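Local coordinates for protein transcription termination factor FttA (Pyrococcus horikoshii, PDB 3AF6) that probably cleaves single-stranded RNA as a two-zinc nuclease of the metallo-beta-lactamase superfamily and terminates transcription in this archaeon, at residues I413-I416 against H417-K421; E505-D508 against I509-N513; Q551-T555 against L556-V560. All blocks are in the same frame, centred on the assembly; numbering follows the deposited sequence.

Contact 1: I413-I416 against H417-K421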
loop_
_atom_site.group_PDB
_atom_site.type_symbol
_atom_site.label_atom_id
_atom_site.label_comp_id
_atom_site.label_asym_id
_atom_site.label_seq_id
_atom_site.Cartn_x
_atom_site.Cartn_y
_atom_site.Cartn_z
ATOM N N ILE A 413 -22.581 10.432 14.376
ATOM C CA ILE A 413 -22.747 11.702 15.077
ATOM C C ILE A 413 -23.767 11.535 16.186
ATOM O O ILE A 413 -23.660 12.146 17.249
ATOM C CB ILE A 413 -23.247 12.801 14.131
ATOM C CG1 ILE A 413 -22.155 13.152 13.128
ATOM C CG2 ILE A 413 -23.654 14.014 14.917
ATOM C CD1 ILE A 413 -20.839 13.534 13.785
ATOM N N GLU A 414 -24.756 10.694 15.914
ATOM C CA GLU A 414 -25.825 10.411 16.849
ATOM C C GLU A 414 -25.261 9.774 18.110
ATOM O O GLU A 414 -25.379 10.338 19.200
ATOM C CB GLU A 414 -26.834 9.484 16.178
ATOM C CG GLU A 414 -27.994 9.051 17.034
ATOM C CD GLU A 414 -29.013 8.255 16.233
ATOM O OE1 GLU A 414 -29.981 7.740 16.836
ATOM O OE2 GLU A 414 -28.847 8.151 14.995
ATOM N N VAL A 415 -24.633 8.610 17.956
ATOM C CA VAL A 415 -24.043 7.885 19.080
ATOM C C VAL A 415 -23.100 8.750 19.918
ATOM O O VAL A 415 -23.093 8.658 21.146
ATOM C CB VAL A 415 -23.283 6.624 18.588
ATOM C CG1 VAL A 415 -22.449 6.027 19.722
ATOM C CG2 VAL A 415 -24.281 5.597 18.080
ATOM N N ILE A 416 -22.304 9.584 19.255
ATOM C CA ILE A 416 -21.373 10.457 19.961
ATOM C C ILE A 416 -22.126 11.416 20.888
ATOM O O ILE A 416 -21.750 11.588 22.048
ATOM C CB ILE A 416 -20.501 11.270 18.972
ATOM C CG1 ILE A 416 -19.506 10.341 18.280
ATOM C CG2 ILE A 416 -19.757 12.377 19.705
ATOM C CD1 ILE A 416 -18.624 11.036 17.268
ATOM N N HIS A 417 -23.193 12.029 20.381
ATOM C CA HIS A 417 -23.978 12.961 21.183
ATOM C C HIS A 417 -24.605 12.289 22.396
ATOM O O HIS A 417 -24.518 12.807 23.508
ATOM C CB HIS A 417 -25.061 13.613 20.324
ATOM C CG HIS A 417 -24.537 14.670 19.404
ATOM N ND1 HIS A 417 -25.265 15.161 18.341
ATOM C CD2 HIS A 417 -23.354 15.328 19.387
ATOM C CE1 HIS A 417 -24.552 16.076 17.707
ATOM N NE2 HIS A 417 -23.387 16.196 18.323
ATOM N N ASN A 418 -25.230 11.136 22.181
ATOM C CA ASN A 418 -25.864 10.390 23.263
ATOM C C ASN A 418 -24.834 9.833 24.238
ATOM O O ASN A 418 -25.191 9.270 25.278
ATOM C CB ASN A 418 -26.691 9.238 22.695
ATOM C CG ASN A 418 -27.896 9.718 21.916
ATOM O OD1 ASN A 418 -27.765 10.460 20.941
ATOM N ND2 ASN A 418 -29.082 9.297 22.344
ATOM N N THR A 419 -23.558 9.980 23.891
ATOM C CA THR A 419 -22.466 9.495 24.727
ATOM C C THR A 419 -21.827 10.667 25.467
ATOM O O THR A 419 -21.634 10.609 26.680
ATOM C CB THR A 419 -21.383 8.772 23.877
ATOM O OG1 THR A 419 -21.940 7.592 23.284
ATOM C CG2 THR A 419 -20.195 8.378 24.739
ATOM N N ILE A 420 -21.497 11.726 24.735
ATOM C CA ILE A 420 -20.895 12.906 25.346
ATOM C C ILE A 420 -21.869 13.452 26.379
ATOM O O ILE A 420 -21.480 13.863 27.471
ATOM C CB ILE A 420 -20.642 14.026 24.318
ATOM C CG1 ILE A 420 -19.820 13.502 23.141
ATOM C CG2 ILE A 420 -19.930 15.184 24.993
ATOM C CD1 ILE A 420 -18.466 12.968 23.528
ATOM N N LYS A 421 -23.146 13.449 26.012
ATOM C CA LYS A 421 -24.202 13.944 26.883
ATOM C C LYS A 421 -24.185 13.254 28.239
ATOM O O LYS A 421 -24.122 13.923 29.269
ATOM C CB LYS A 421 -25.570 13.753 26.217
ATOM C CG LYS A 421 -26.307 15.058 25.923
ATOM C CD LYS A 421 -25.494 15.978 25.015
ATOM C CE LYS A 421 -26.222 17.302 24.764
ATOM N NZ LYS A 421 -25.433 18.240 23.907
#

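Contact 2: E505-D508 against I509-N513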
loop_
_atom_site.group_PDB
_atom_site.type_symbol
_atom_site.label_atom_id
_atom_site.label_comp_id
_atom_site.label_asym_id
_atom_site.label_seq_id
_atom_site.Cartn_x
_atom_site.Cartn_y
_atom_site.Cartn_z
ATOM N N GLU A 505 0.282 10.567 28.537
ATOM C CA GLU A 505 -0.866 11.320 28.050
ATOM C C GLU A 505 -2.075 10.410 27.867
ATOM O O GLU A 505 -3.210 10.809 28.119
ATOM C CB GLU A 505 -0.509 12.017 26.733
ATOM C CG GLU A 505 -1.630 12.867 26.142
ATOM C CD GLU A 505 -1.125 13.879 25.121
ATOM O OE1 GLU A 505 -0.254 13.519 24.306
ATOM O OE2 GLU A 505 -1.606 15.032 25.127
ATOM N N ARG A 506 -1.816 9.180 27.439
ATOM C CA ARG A 506 -2.871 8.198 27.231
ATOM C C ARG A 506 -3.549 7.879 28.553
ATOM O O ARG A 506 -4.773 7.827 28.647
ATOM C CB ARG A 506 -2.274 6.921 26.651
ATOM C CG ARG A 506 -3.261 5.780 26.470
ATOM C CD ARG A 506 -2.522 4.581 25.931
ATOM N NE ARG A 506 -1.685 4.982 24.808
ATOM C CZ ARG A 506 -0.516 4.430 24.509
ATOM N NH1 ARG A 506 0.172 4.868 23.464
ATOM N NH2 ARG A 506 -0.031 3.444 25.257
ATOM N N GLN A 507 -2.734 7.658 29.576
ATOM C CA GLN A 507 -3.249 7.333 30.894
ATOM C C GLN A 507 -4.120 8.480 31.401
ATOM O O GLN A 507 -5.214 8.261 31.920
ATOM C CB GLN A 507 -2.091 7.063 31.857
ATOM C CG GLN A 507 -2.509 6.286 33.083
ATOM C CD GLN A 507 -3.133 4.948 32.725
ATOM O OE1 GLN A 507 -2.456 4.063 32.198
ATOM N NE2 GLN A 507 -4.431 4.798 32.997
ATOM N N ASP A 508 -3.633 9.706 31.240
ATOM C CA ASP A 508 -4.387 10.879 31.665
ATOM C C ASP A 508 -5.784 10.840 31.052
ATOM O O ASP A 508 -6.791 10.814 31.771
ATOM C CB ASP A 508 -3.671 12.155 31.222
ATOM C CG ASP A 508 -2.284 12.274 31.811
ATOM O OD1 ASP A 508 -1.577 13.251 31.482
ATOM O OD2 ASP A 508 -1.903 11.389 32.607
ATOM N N ILE A 509 -5.829 10.826 29.719
ATOM C CA ILE A 509 -7.083 10.791 28.969
ATOM C C ILE A 509 -8.078 9.794 29.557
ATOM O O ILE A 509 -9.255 10.108 29.739
ATOM C CB ILE A 509 -6.839 10.418 27.484
ATOM C CG1 ILE A 509 -5.844 11.394 26.849
ATOM C CG2 ILE A 509 -8.151 10.457 26.718
ATOM C CD1 ILE A 509 -5.510 11.085 25.407
ATOM N N ILE A 510 -7.601 8.590 29.849
ATOM C CA ILE A 510 -8.447 7.543 30.407
ATOM C C ILE A 510 -8.970 7.954 31.776
ATOM O O ILE A 510 -10.165 7.831 32.061
ATOM C CB ILE A 510 -7.662 6.226 30.551
ATOM C CG1 ILE A 510 -7.051 5.848 29.198
ATOM C CG2 ILE A 510 -8.582 5.120 31.049
ATOM C CD1 ILE A 510 -6.011 4.749 29.266
ATOM N N ASP A 511 -8.067 8.453 32.617
ATOM C CA ASP A 511 -8.429 8.881 33.963
ATOM C C ASP A 511 -9.297 10.134 33.967
ATOM O O ASP A 511 -10.243 10.232 34.751
ATOM C CB ASP A 511 -7.173 9.126 34.804
ATOM C CG ASP A 511 -6.379 7.854 35.061
ATOM O OD1 ASP A 511 -6.992 6.822 35.419
ATOM O OD2 ASP A 511 -5.138 7.894 34.914
ATOM N N SER A 512 -8.977 11.086 33.093
ATOM C CA SER A 512 -9.735 12.332 33.010
ATOM C C SER A 512 -11.244 12.097 32.947
ATOM O O SER A 512 -11.705 10.972 32.766
ATOM C CB SER A 512 -9.298 13.141 31.789
ATOM O OG SER A 512 -10.040 14.345 31.696
ATOM N N ASN A 513 -12.011 13.168 33.107
ATOM C CA ASN A 513 -13.462 13.068 33.062
ATOM C C ASN A 513 -14.043 13.894 31.930
ATOM O O ASN A 513 -15.263 13.978 31.775
ATOM C CB ASN A 513 -14.070 13.502 34.394
ATOM C CG ASN A 513 -14.400 12.324 35.284
ATOM O OD1 ASN A 513 -13.550 11.467 35.545
ATOM N ND2 ASN A 513 -15.643 12.269 35.756
#

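Contact 3: Q551-T555 against L556-V560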
loop_
_atom_site.group_PDB
_atom_site.type_symbol
_atom_site.label_atom_id
_atom_site.label_comp_id
_atom_site.label_asym_id
_atom_site.label_seq_id
_atom_site.Cartn_x
_atom_site.Cartn_y
_atom_site.Cartn_z
ATOM N N GLN A 551 -14.619 -7.077 11.493
ATOM C CA GLN A 551 -13.967 -7.721 12.625
ATOM C C GLN A 551 -13.769 -9.186 12.213
ATOM O O GLN A 551 -14.736 -9.926 12.024
ATOM C CB GLN A 551 -14.837 -7.624 13.883
ATOM C CG GLN A 551 -15.139 -6.198 14.359
ATOM C CD GLN A 551 -13.886 -5.361 14.594
ATOM O OE1 GLN A 551 -13.555 -4.480 13.793
ATOM N NE2 GLN A 551 -13.180 -5.637 15.689
ATOM N N ALA A 552 -12.514 -9.596 12.060
ATOM C CA ALA A 552 -12.210 -10.958 11.633
ATOM C C ALA A 552 -12.384 -12.022 12.715
ATOM O O ALA A 552 -12.249 -11.751 13.910
ATOM C CB ALA A 552 -10.793 -11.013 11.065
ATOM N N GLU A 553 -12.683 -13.238 12.275
ATOM C CA GLU A 553 -12.874 -14.361 13.182
ATOM C C GLU A 553 -11.597 -14.616 13.976
ATOM O O GLU A 553 -10.523 -14.777 13.402
ATOM C CB GLU A 553 -13.255 -15.617 12.391
ATOM C CG GLU A 553 -14.369 -15.388 11.371
ATOM C CD GLU A 553 -14.878 -16.677 10.736
ATOM O OE1 GLU A 553 -14.035 -17.493 10.290
ATOM O OE2 GLU A 553 -16.118 -16.865 10.670
ATOM N N GLY A 554 -11.721 -14.637 15.299
ATOM C CA GLY A 554 -10.566 -14.872 16.148
ATOM C C GLY A 554 -10.023 -13.626 16.820
ATOM O O GLY A 554 -9.036 -13.695 17.555
ATOM N N THR A 555 -10.662 -12.486 16.578
ATOM C CA THR A 555 -10.228 -11.217 17.168
ATOM C C THR A 555 -11.021 -10.864 18.424
ATOM O O THR A 555 -12.160 -11.296 18.590
ATOM C CB THR A 555 -10.408 -10.049 16.177
ATOM O OG1 THR A 555 -11.783 -9.978 15.781
ATOM C CG2 THR A 555 -9.538 -10.239 14.940
ATOM N N LEU A 556 -10.410 -10.083 19.308
ATOM C CA LEU A 556 -11.087 -9.639 20.521
ATOM C C LEU A 556 -12.228 -8.728 20.062
ATOM O O LEU A 556 -13.243 -8.573 20.748
ATOM C CB LEU A 556 -10.121 -8.851 21.410
ATOM C CG LEU A 556 -10.730 -7.988 22.525
ATOM C CD1 LEU A 556 -11.604 -8.844 23.424
ATOM C CD2 LEU A 556 -9.627 -7.315 23.330
ATOM N N GLY A 557 -12.046 -8.139 18.883
ATOM C CA GLY A 557 -13.042 -7.245 18.322
ATOM C C GLY A 557 -14.357 -7.914 17.978
ATOM O O GLY A 557 -15.414 -7.461 18.423
ATOM N N ARG A 558 -14.314 -8.980 17.182
ATOM C CA ARG A 558 -15.547 -9.671 16.822
ATOM C C ARG A 558 -16.212 -10.191 18.088
ATOM O O ARG A 558 -17.436 -10.182 18.217
ATOM C CB ARG A 558 -15.274 -10.840 15.870
ATOM C CG ARG A 558 -16.436 -11.828 15.791
ATOM C CD ARG A 558 -16.242 -12.890 14.723
ATOM N NE ARG A 558 -16.305 -12.328 13.377
ATOM C CZ ARG A 558 -16.588 -13.031 12.282
ATOM N NH1 ARG A 558 -16.836 -14.332 12.375
ATOM N NH2 ARG A 558 -16.634 -12.429 11.099
ATOM N N GLN A 559 -15.384 -10.635 19.024
ATOM C CA GLN A 559 -15.852 -11.165 20.289
ATOM C C GLN A 559 -16.696 -10.116 21.011
ATOM O O GLN A 559 -17.816 -10.396 21.437
ATOM C CB GLN A 559 -14.646 -11.577 21.129
ATOM C CG GLN A 559 -14.970 -12.450 22.319
ATOM C CD GLN A 559 -13.756 -13.225 22.800
ATOM O OE1 GLN A 559 -12.730 -12.641 23.152
ATOM N NE2 GLN A 559 -13.867 -14.548 22.812
ATOM N N VAL A 560 -16.156 -8.907 21.135
ATOM C CA VAL A 560 -16.863 -7.807 21.786
ATOM C C VAL A 560 -18.086 -7.403 20.960
ATOM O O VAL A 560 -19.187 -7.211 21.486
ATOM C CB VAL A 560 -15.961 -6.570 21.922
ATOM C CG1 VAL A 560 -16.756 -5.407 22.496
ATOM C CG2 VAL A 560 -14.762 -6.895 22.787
#

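Contact 1: I413-I416 against H417-K421
Ile413, Val415 and Ile416 meet His417, Thr419 and Ile420 one turn further along the same helix, a local i to i+4 contact in the C-terminal half of helix 405-420 of the beta-CASP region. The backbone follows the alpha-helical pattern, with His417 N bonded to Ile413 O at 3.2 Å. Toward Lys421 the pattern becomes mixed: Ile416 O takes Ile420 N at 2.7 Å, almost head-on to the carbonyl, and also Thr419 N at 3.0 Å, which arrives from above the carbonyl plane. Thr419 adds a side-chain bond to this turn. With its hydroxyl anti to its own carbonyl carbon (chi1 -65°), OG1 is brought back alongside the helix and gives its proton to Val415 O at 2.7 Å; Thr419 OG1 is also hydrogen-bonded to Ser544 OG. On another flank, the Ile413 carbonyl O sits 3.4 Å above the imidazole plane of His417, displaced toward the rim of the ring. The two side chains run in the same direction, and the CG2 methyl of Ile413 reaches CE1 of His417 at 3.6 Å. Ile416 and Ile420 likewise lie side by side, CG2 of Ile416 meeting CG1 of Ile420 at 3.6 Å in purely apolar contact. The same side chains pack against the surrounding fold: Ile413 and Ile416 rest on Leu443 of helix 435-447, Ile413 and His417 reach Tyr446, Ile416 and Thr419 pack on Val426 of strand 425-429 in the parallel sheet, and Ile420 touches Val454 and Pro515 in adjoining loops.

Contact 2: E505-D508 against I509-N513
Buried Ile509 folds back over Glu505 in the closely packed part of a local contact along helix 503-511; its N-H makes a straight bond to Glu505 O (3.1 Å, 178°) and its side chain packs on Val500. Ile510 and Arg506 pair more loosely, CD1 of Ile510 lying 4.1 Å from CG of Arg506. Both isoleucines place CG1 anti to the carbonyl carbon (chi1 -56° and -55°), against Glu505 O and Arg506 O respectively. Outside this stretch, Arg506 forms a salt bridge with Asp459 and Glu505 bonds to His498. The helix belongs to a beta-alpha-beta crossover of the beta-CASP domain, joining strand 497-499 to strand 516-520, parallel strands of one sheet with strand 456-459 between them. The solvent side is that of exposed Asp511, whose OD2 lies 3.6 Å from CG of Gln507; Gln507 also touches Glu532 and Gln536 of helix 529-537. The like charges of Asp508 and Asp511 lie near without touching, OD2 to OD2 5.3 Å, and Asp508 OD2 has a long, weak ion pair with Arg504 NE. Here the helix stops: Ser512 N still bonds to Asp508 O at 2.6 Å, but Ser512 has left helical geometry, its OG bonded to Glu514 N.

Contact 3: Q551-T555 against L556-V560
A type II beta turn from Ala552 to Thr555 runs straight into the N-terminus of helix 556-561, and Thr555 is the N-cap that bonds to Arg558 across the junction. Its OG1 accepts the Arg558 backbone N-H at 3.1 Å in a nearly straight bond (170°). The same hydroxyl donates to Ala552 O at 2.6 Å, in the plane of that carbonyl, while Thr555 N bonds to Ala552 O at 3.2 Å. OG1 stands between backbone N and carbonyl carbon (chi1 58°), a placing that lets it face both the turn and the first helical turn. Gly554 takes the third turn position with phi 104°, a conformation that favours glycine. This capped turn lies in the beta-CASP region beside the nuclease centre: the side chain of Ala552 is about 7 Å from that of Asp260, a ligand of the second zinc ion. The Arg558 side chain then reaches back along the loop. Its NE gives a bond to Gln551 O at 3.2 Å, from above the carbonyl plane, and NH2 adds a weak one to the same oxygen at 3.3 Å while also forming a salt bridge with Glu620. Glu553 N sits over the centre of the guanidinium, 3.8 Å above it. The Glu553 carboxylate stands perpendicular to that plane; the salt bridge from OE2 to NH1 of Arg558 is weak and doubtful, because NH1 is modelled too close to a neighbour.

In the fold
All three contacts lie in the beta-CASP region and follow one another along the chain in numerical order. None touches another: the centres are about 19 Å apart for contacts 1 and 2, about 24 Å for 1 and 3, and about 26 Å for 2 and 3. They are tied together by the six-stranded parallel sheet, since helix 405-420 leads into strand 425-429, helix 503-511 into strand 516-520, and the 551-555 loop follows strand 544-547. Contacts 1 and 2 are thus packing in the beta-CASP region away from the metal, whereas contact 3 places that loop near the zinc centre, with the side chain of Ala552 about 9 Å from a zinc ion.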